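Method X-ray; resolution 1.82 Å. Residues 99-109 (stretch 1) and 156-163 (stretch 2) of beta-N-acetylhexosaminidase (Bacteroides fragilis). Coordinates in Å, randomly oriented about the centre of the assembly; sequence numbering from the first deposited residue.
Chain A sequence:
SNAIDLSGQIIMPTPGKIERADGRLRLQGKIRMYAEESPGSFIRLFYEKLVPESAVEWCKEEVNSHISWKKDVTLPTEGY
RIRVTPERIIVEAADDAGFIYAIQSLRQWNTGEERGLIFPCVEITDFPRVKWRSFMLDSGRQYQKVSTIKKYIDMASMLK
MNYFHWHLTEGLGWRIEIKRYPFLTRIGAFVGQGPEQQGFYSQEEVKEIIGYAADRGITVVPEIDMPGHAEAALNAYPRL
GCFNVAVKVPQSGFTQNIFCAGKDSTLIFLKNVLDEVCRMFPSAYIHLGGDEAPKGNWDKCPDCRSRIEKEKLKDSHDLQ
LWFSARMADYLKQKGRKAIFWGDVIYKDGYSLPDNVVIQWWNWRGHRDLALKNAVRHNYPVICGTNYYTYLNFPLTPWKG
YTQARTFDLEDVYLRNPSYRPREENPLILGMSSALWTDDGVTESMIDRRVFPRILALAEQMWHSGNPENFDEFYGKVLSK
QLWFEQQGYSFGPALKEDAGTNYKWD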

ATOM      1  N   PHE A  99      -9.962  14.884   7.105  1.00 19.33           N
ATOM      2  CA  PHE A  99     -11.231  14.504   7.723  1.00 20.24           C
ATOM      3  C   PHE A  99     -11.318  12.995   7.910  1.00 21.58           C
ATOM      4  O   PHE A  99     -11.846  12.503   8.906  1.00 18.77           O
ATOM      5  CB  PHE A  99     -12.408  14.977   6.857  1.00 21.88           C
ATOM      6  CG  PHE A  99     -12.704  16.452   6.969  1.00 22.42           C
ATOM      7  CD1 PHE A  99     -12.881  17.060   8.214  1.00 25.02           C
ATOM      8  CD2 PHE A  99     -12.825  17.234   5.822  1.00 22.82           C
ATOM      9  CE1 PHE A  99     -13.179  18.433   8.305  1.00 22.88           C
ATOM     10  CE2 PHE A  99     -13.102  18.605   5.907  1.00 28.27           C
ATOM     11  CZ  PHE A  99     -13.284  19.198   7.156  1.00 27.07           C
ATOM     12  N   ILE A 100     -10.809  12.252   6.943  1.00 19.91           N
ATOM     13  CA  ILE A 100     -10.813  10.798   7.054  1.00 17.66           C
ATOM     14  C   ILE A 100      -9.944  10.334   8.218  1.00 17.17           C
ATOM     15  O   ILE A 100     -10.336   9.464   9.008  1.00 18.26           O
ATOM     16  CB  ILE A 100     -10.377  10.158   5.722  1.00 21.96           C
ATOM     17  CG1 ILE A 100     -11.529  10.309   4.722  1.00 28.65           C
ATOM     18  CG2 ILE A 100     -10.001   8.675   5.925  1.00 22.37           C
ATOM     19  CD1 ILE A 100     -11.175  10.015   3.315  1.00 39.17           C
ATOM     20  N   TYR A 101      -8.778  10.945   8.360  1.00 17.06           N
ATOM     21  CA  TYR A 101      -7.905  10.560   9.454  1.00 16.79           C
ATOM     22  C   TYR A 101      -8.478  10.996  10.796  1.00 19.45           C
ATOM     23  O   TYR A 101      -8.334  10.281  11.789  1.00 17.22           O
ATOM     24  CB  TYR A 101      -6.481  11.091   9.219  1.00 16.79           C
ATOM     25  CG  TYR A 101      -5.872  10.482   7.969  1.00 18.77           C
ATOM     26  CD1 TYR A 101      -6.127   9.158   7.632  1.00 19.80           C
ATOM     27  CD2 TYR A 101      -5.079  11.240   7.107  1.00 19.70           C
ATOM     28  CE1 TYR A 101      -5.587   8.586   6.469  1.00 18.94           C
ATOM     29  CE2 TYR A 101      -4.532  10.678   5.948  1.00 18.26           C
ATOM     30  CZ  TYR A 101      -4.794   9.351   5.644  1.00 21.68           C
ATOM     31  OH  TYR A 101      -4.267   8.783   4.494  1.00 19.74           O
ATOM     32  N   ALA A 102      -9.147  12.148  10.835  1.00 18.95           N
ATOM     33  CA  ALA A 102      -9.863  12.535  12.059  1.00 18.99           C
ATOM     34  C   ALA A 102     -10.916  11.496  12.431  1.00 19.25           C
ATOM     35  O   ALA A 102     -11.092  11.168  13.604  1.00 18.08           O
ATOM     36  CB  ALA A 102     -10.507  13.927  11.909  1.00 19.69           C
ATOM     37  N   ILE A 103     -11.632  10.984  11.428  1.00 17.74           N
ATOM     38  CA  ILE A 103     -12.627   9.948  11.670  1.00 15.15           C
ATOM     39  C   ILE A 103     -11.967   8.697  12.223  1.00 19.47           C
ATOM     40  O   ILE A 103     -12.496   8.081  13.138  1.00 19.73           O
ATOM     41  CB  ILE A 103     -13.427   9.616  10.380  1.00 18.29           C
ATOM     42  CG1 ILE A 103     -14.414  10.755  10.085  1.00 19.68           C
ATOM     43  CG2 ILE A 103     -14.201   8.299  10.508  1.00 21.29           C
ATOM     44  CD1 ILE A 103     -14.982  10.720   8.662  1.00 20.87           C
ATOM     45  N   GLN A 104     -10.806   8.329  11.693  1.00 18.94           N
ATOM     46  CA  GLN A 104     -10.113   7.149  12.210  1.00 19.83           C
ATOM     47  C   GLN A 104      -9.709   7.364  13.673  1.00 20.77           C
ATOM     48  O   GLN A 104      -9.768   6.443  14.481  1.00 20.57           O
ATOM     49  CB  GLN A 104      -8.872   6.818  11.367  1.00 17.23           C
ATOM     50  CG  GLN A 104      -9.162   6.420   9.926  1.00 20.02           C
ATOM     51  CD  GLN A 104      -9.929   5.107   9.806  1.00 20.42           C
ATOM     52  OE1 GLN A 104     -10.268   4.461  10.807  1.00 21.78           O
ATOM     53  NE2 GLN A 104     -10.195   4.703   8.569  1.00 19.25           N
ATOM     54  N   SER A 105      -9.296   8.579  14.023  1.00 18.77           N
ATOM     55  CA  SER A 105      -8.982   8.857  15.426  1.00 17.66           C
ATOM     56  C   SER A 105     -10.225   8.819  16.326  1.00 20.41           C
ATOM     57  O   SER A 105     -10.168   8.290  17.440  1.00 22.51           O
ATOM     58  CB  SER A 105      -8.236  10.191  15.575  1.00 19.55           C
ATOM     59  OG  SER A 105      -6.926  10.082  15.039  1.00 18.43           O
ATOM     60  N   LEU A 106     -11.338   9.376  15.853  1.00 20.42           N
ATOM     61  CA  LEU A 106     -12.581   9.354  16.629  1.00 19.59           C
ATOM     62  C   LEU A 106     -13.022   7.916  16.896  1.00 20.76           C
ATOM     63  O   LEU A 106     -13.534   7.605  17.976  1.00 20.62           O
ATOM     64  CB  LEU A 106     -13.697  10.128  15.910  1.00 19.15           C
ATOM     65  CG  LEU A 106     -13.599  11.655  15.927  1.00 21.56           C
ATOM     66  CD1 LEU A 106     -14.663  12.274  15.018  1.00 24.61           C
ATOM     67  CD2 LEU A 106     -13.745  12.183  17.350  1.00 26.02           C
ATOM     68  N   ARG A 107     -12.829   7.033  15.915  1.00 20.74           N
ATOM     69  CA  ARG A 107     -13.158   5.613  16.091  1.00 22.75           C
ATOM     70  C   ARG A 107     -12.478   5.029  17.316  1.00 23.93           C
ATOM     71  O   ARG A 107     -13.093   4.283  18.084  1.00 23.45           O
ATOM     72  CB  ARG A 107     -12.667   4.800  14.894  1.00 25.95           C
ATOM     73  CG  ARG A 107     -13.521   4.846  13.669  1.00 28.83           C
ATOM     74  CD  ARG A 107     -12.868   3.977  12.591  1.00 24.05           C
ATOM     75  NE  ARG A 107     -13.060   2.540  12.806  1.00 23.28           N
ATOM     76  CZ  ARG A 107     -12.487   1.604  12.049  1.00 26.67           C
ATOM     77  NH1 ARG A 107     -11.684   1.964  11.057  1.00 21.48           N
ATOM     78  NH2 ARG A 107     -12.721   0.318  12.276  1.00 27.12           N
ATOM     79  N   GLN A 108     -11.194   5.351  17.479  1.00 20.51           N
ATOM     80  CA  GLN A 108     -10.405   4.824  18.587  1.00 21.45           C
ATOM     81  C   GLN A 108     -10.560   5.624  19.873  1.00 22.88           C
ATOM     82  O   GLN A 108     -10.256   5.122  20.952  1.00 24.63           O
ATOM     83  CB  GLN A 108      -8.927   4.755  18.196  1.00 21.69           C
ATOM     84  CG  GLN A 108      -8.671   3.724  17.115  1.00 21.85           C
ATOM     85  CD  GLN A 108      -7.203   3.541  16.804  1.00 19.50           C
ATOM     86  OE1 GLN A 108      -6.355   3.569  17.700  1.00 21.97           O
ATOM     87  NE2 GLN A 108      -6.893   3.350  15.531  1.00 20.98           N
ATOM     88  N   TRP A 109     -11.030   6.861  19.764  1.00 24.00           N
ATOM     89  CA  TRP A 109     -11.143   7.721  20.929  1.00 19.65           C
ATOM     90  C   TRP A 109     -12.445   7.460  21.696  1.00 26.47           C
ATOM     91  O   TRP A 109     -12.520   7.690  22.897  1.00 28.55           O
ATOM     92  CB  TRP A 109     -11.022   9.198  20.514  1.00 20.62           C
ATOM     93  CG  TRP A 109     -10.813  10.129  21.671  1.00 24.48           C
ATOM     94  CD1 TRP A 109     -11.695  11.055  22.156  1.00 23.80           C
ATOM     95  CD2 TRP A 109      -9.639  10.225  22.489  1.00 25.67           C
ATOM     96  NE1 TRP A 109     -11.142  11.717  23.229  1.00 26.69           N
ATOM     97  CE2 TRP A 109      -9.883  11.218  23.457  1.00 29.60           C
ATOM     98  CE3 TRP A 109      -8.407   9.559  22.500  1.00 26.58           C
ATOM     99  CZ2 TRP A 109      -8.929  11.567  24.430  1.00 30.84           C
ATOM    100  CZ3 TRP A 109      -7.465   9.905  23.461  1.00 32.92           C
ATOM    101  CH2 TRP A 109      -7.731  10.896  24.413  1.00 30.72           C
TER
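Stretch 2, residues 156-163: ASMLKMNY

Three side-chain hydrogen bonds fasten stretch 2 (156-163) to the helix of stretch 1 (99-109). Tyr101 OH donates to the carbonyl Met161 O at 2.7 Å, in line with the edge of the phenol ring; Lys160 NZ donates to Ser105 OG at 2.8 Å; and Gln104 NE2 donates to Ser157 OG at 2.9 Å. The amide of Gln104 is steadied from its own helix, where Arg107 NH1 donates to Gln104 OE1 (2.9 Å).

Stretch 2 enters as the last turn of a helix, 156-158, and leaves helical geometry at Leu159. Lys160 follows with positive phi (63°), its N bonded to Ser157 O (2.9 Å), while Met161 N reaches back to Ala156 O (2.9 Å); Met161 (phi/psi -78/168) and Tyr163 (-133/140) are extended, but Asn162 between them is not (psi -5°). Register runs in opposite senses: Gln104 CA lies 5.8 Å from Met158 CA, and Tyr101 CA 6.1 Å from Lys160 CA.

Packing fills in around the polar contacts. The lysine chain lies along Tyr101, with Lys160 CG 3.8 Å from Tyr101 CD1 and Lys160 CE 3.4 Å from Tyr101 O. Asn162 CB approaches Tyr101 OH (3.3 Å), Ile100 CG2 meets Ser157 OG (3.8 Å), and selenomethionine Met158 places CG 3.9 Å from Arg107 NH1. Together the stretches bury 484 Å².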

ATOM      1  N   ALA A 156      -5.570  -0.262   5.847  1.00 18.28           N
ATOM      2  CA  ALA A 156      -4.610   0.784   5.506  1.00 18.10           C
ATOM      3  C   ALA A 156      -5.143   2.128   5.978  1.00 21.37           C
ATOM      4  O   ALA A 156      -4.424   2.909   6.591  1.00 16.77           O
ATOM      5  CB  ALA A 156      -4.365   0.791   3.992  1.00 17.57           C
ATOM      6  N   SER A 157      -6.419   2.379   5.722  1.00 18.78           N
ATOM      7  CA  SER A 157      -7.050   3.637   6.146  1.00 17.49           C
ATOM      8  C   SER A 157      -7.081   3.748   7.661  1.00 18.39           C
ATOM      9  O   SER A 157      -6.810   4.814   8.226  1.00 19.67           O
ATOM     10  CB  SER A 157      -8.480   3.709   5.611  1.00 20.06           C
ATOM     11  OG  SER A 157      -9.049   4.985   5.885  1.00 24.76           O
HETATM   12  N   MSE A 158      -7.390   2.635   8.315  1.00 16.07           N
HETATM   13  CA  MSE A 158      -7.470   2.588   9.774  1.00 15.84           C
HETATM   14  C   MSE A 158      -6.145   2.987  10.413  1.00 18.59           C
HETATM   15  O   MSE A 158      -6.121   3.573  11.498  1.00 19.19           O
HETATM   16  CB  MSE A 158      -7.864   1.164  10.218  1.00 16.40           C
HETATM   17  CG  MSE A 158      -7.923   0.969  11.723  1.00 21.12           C
HETATM   18 SE   MSE A 158      -8.368  -0.890  12.120  0.68 22.27          SE
HETATM   19  CE  MSE A 158      -6.668  -1.690  11.523  1.00 21.82           C
ATOM     20  N   LEU A 159      -5.047   2.672   9.731  1.00 15.77           N
ATOM     21  CA  LEU A 159      -3.710   2.917  10.258  1.00 14.34           C
ATOM     22  C   LEU A 159      -3.132   4.210   9.683  1.00 17.97           C
ATOM     23  O   LEU A 159      -1.932   4.480   9.814  1.00 16.06           O
ATOM     24  CB  LEU A 159      -2.805   1.732   9.910  1.00 20.16           C
ATOM     25  CG  LEU A 159      -3.217   0.421  10.605  1.00 22.27           C
ATOM     26  CD1 LEU A 159      -2.298  -0.717  10.217  1.00 22.69           C
ATOM     27  CD2 LEU A 159      -3.230   0.584  12.105  1.00 22.85           C
ATOM     28  N   LYS A 160      -4.009   4.999   9.066  1.00 16.01           N
ATOM     29  CA  LYS A 160      -3.672   6.304   8.480  1.00 16.53           C
ATOM     30  C   LYS A 160      -2.666   6.262   7.318  1.00 15.81           C
ATOM     31  O   LYS A 160      -1.979   7.239   7.052  1.00 15.56           O
ATOM     32  CB  LYS A 160      -3.233   7.299   9.571  1.00 16.93           C
ATOM     33  CG  LYS A 160      -4.346   7.549  10.616  1.00 17.58           C
ATOM     34  CD  LYS A 160      -4.053   8.829  11.419  1.00 15.62           C
ATOM     35  CE  LYS A 160      -5.197   9.209  12.348  1.00 18.27           C
ATOM     36  NZ  LYS A 160      -5.246   8.325  13.571  1.00 17.37           N
HETATM   37  N   MSE A 161      -2.608   5.141   6.610  1.00 16.88           N
HETATM   38  CA  MSE A 161      -1.849   5.102   5.360  1.00 16.23           C
HETATM   39  C   MSE A 161      -2.633   5.761   4.260  1.00 17.84           C
HETATM   40  O   MSE A 161      -3.814   6.085   4.444  1.00 19.54           O
HETATM   41  CB  MSE A 161      -1.544   3.655   5.005  1.00 14.73           C
HETATM   42  CG  MSE A 161      -0.740   3.015   6.104  1.00 15.41           C
HETATM   43 SE   MSE A 161      -0.258   1.204   5.581  0.71 22.91          SE
HETATM   44  CE  MSE A 161       0.542   0.647   7.282  1.00 25.13           C
ATOM     45  N   ASN A 162      -1.979   6.012   3.130  1.00 15.56           N
ATOM     46  CA  ASN A 162      -2.677   6.657   2.026  1.00 15.31           C
ATOM     47  C   ASN A 162      -2.598   5.956   0.680  1.00 18.92           C
ATOM     48  O   ASN A 162      -3.246   6.400  -0.271  1.00 18.53           O
ATOM     49  CB  ASN A 162      -2.299   8.144   1.870  1.00 17.42           C
ATOM     50  CG  ASN A 162      -0.797   8.385   1.791  1.00 20.30           C
ATOM     51  OD1 ASN A 162       0.010   7.453   1.805  1.00 20.31           O
ATOM     52  ND2 ASN A 162      -0.414   9.670   1.697  1.00 20.10           N
ATOM     53  N   TYR A 163      -1.828   4.874   0.586  1.00 16.76           N
ATOM     54  CA  TYR A 163      -1.775   4.122  -0.670  1.00 16.87           C
ATOM     55  C   TYR A 163      -1.926   2.640  -0.410  1.00 18.91           C
ATOM     56  O   TYR A 163      -1.367   2.105   0.541  1.00 19.79           O
ATOM     57  CB  TYR A 163      -0.451   4.342  -1.420  1.00 17.69           C
ATOM     58  CG  TYR A 163      -0.223   5.752  -1.899  1.00 21.03           C
ATOM     59  CD1 TYR A 163      -0.759   6.201  -3.103  1.00 20.69           C
ATOM     60  CD2 TYR A 163       0.534   6.637  -1.147  1.00 20.44           C
ATOM     61  CE1 TYR A 163      -0.540   7.508  -3.545  1.00 24.48           C
ATOM     62  CE2 TYR A 163       0.748   7.948  -1.576  1.00 24.28           C
ATOM     63  CZ  TYR A 163       0.210   8.372  -2.766  1.00 25.82           C
ATOM     64  OH  TYR A 163       0.437   9.671  -3.183  1.00 24.48           O
TER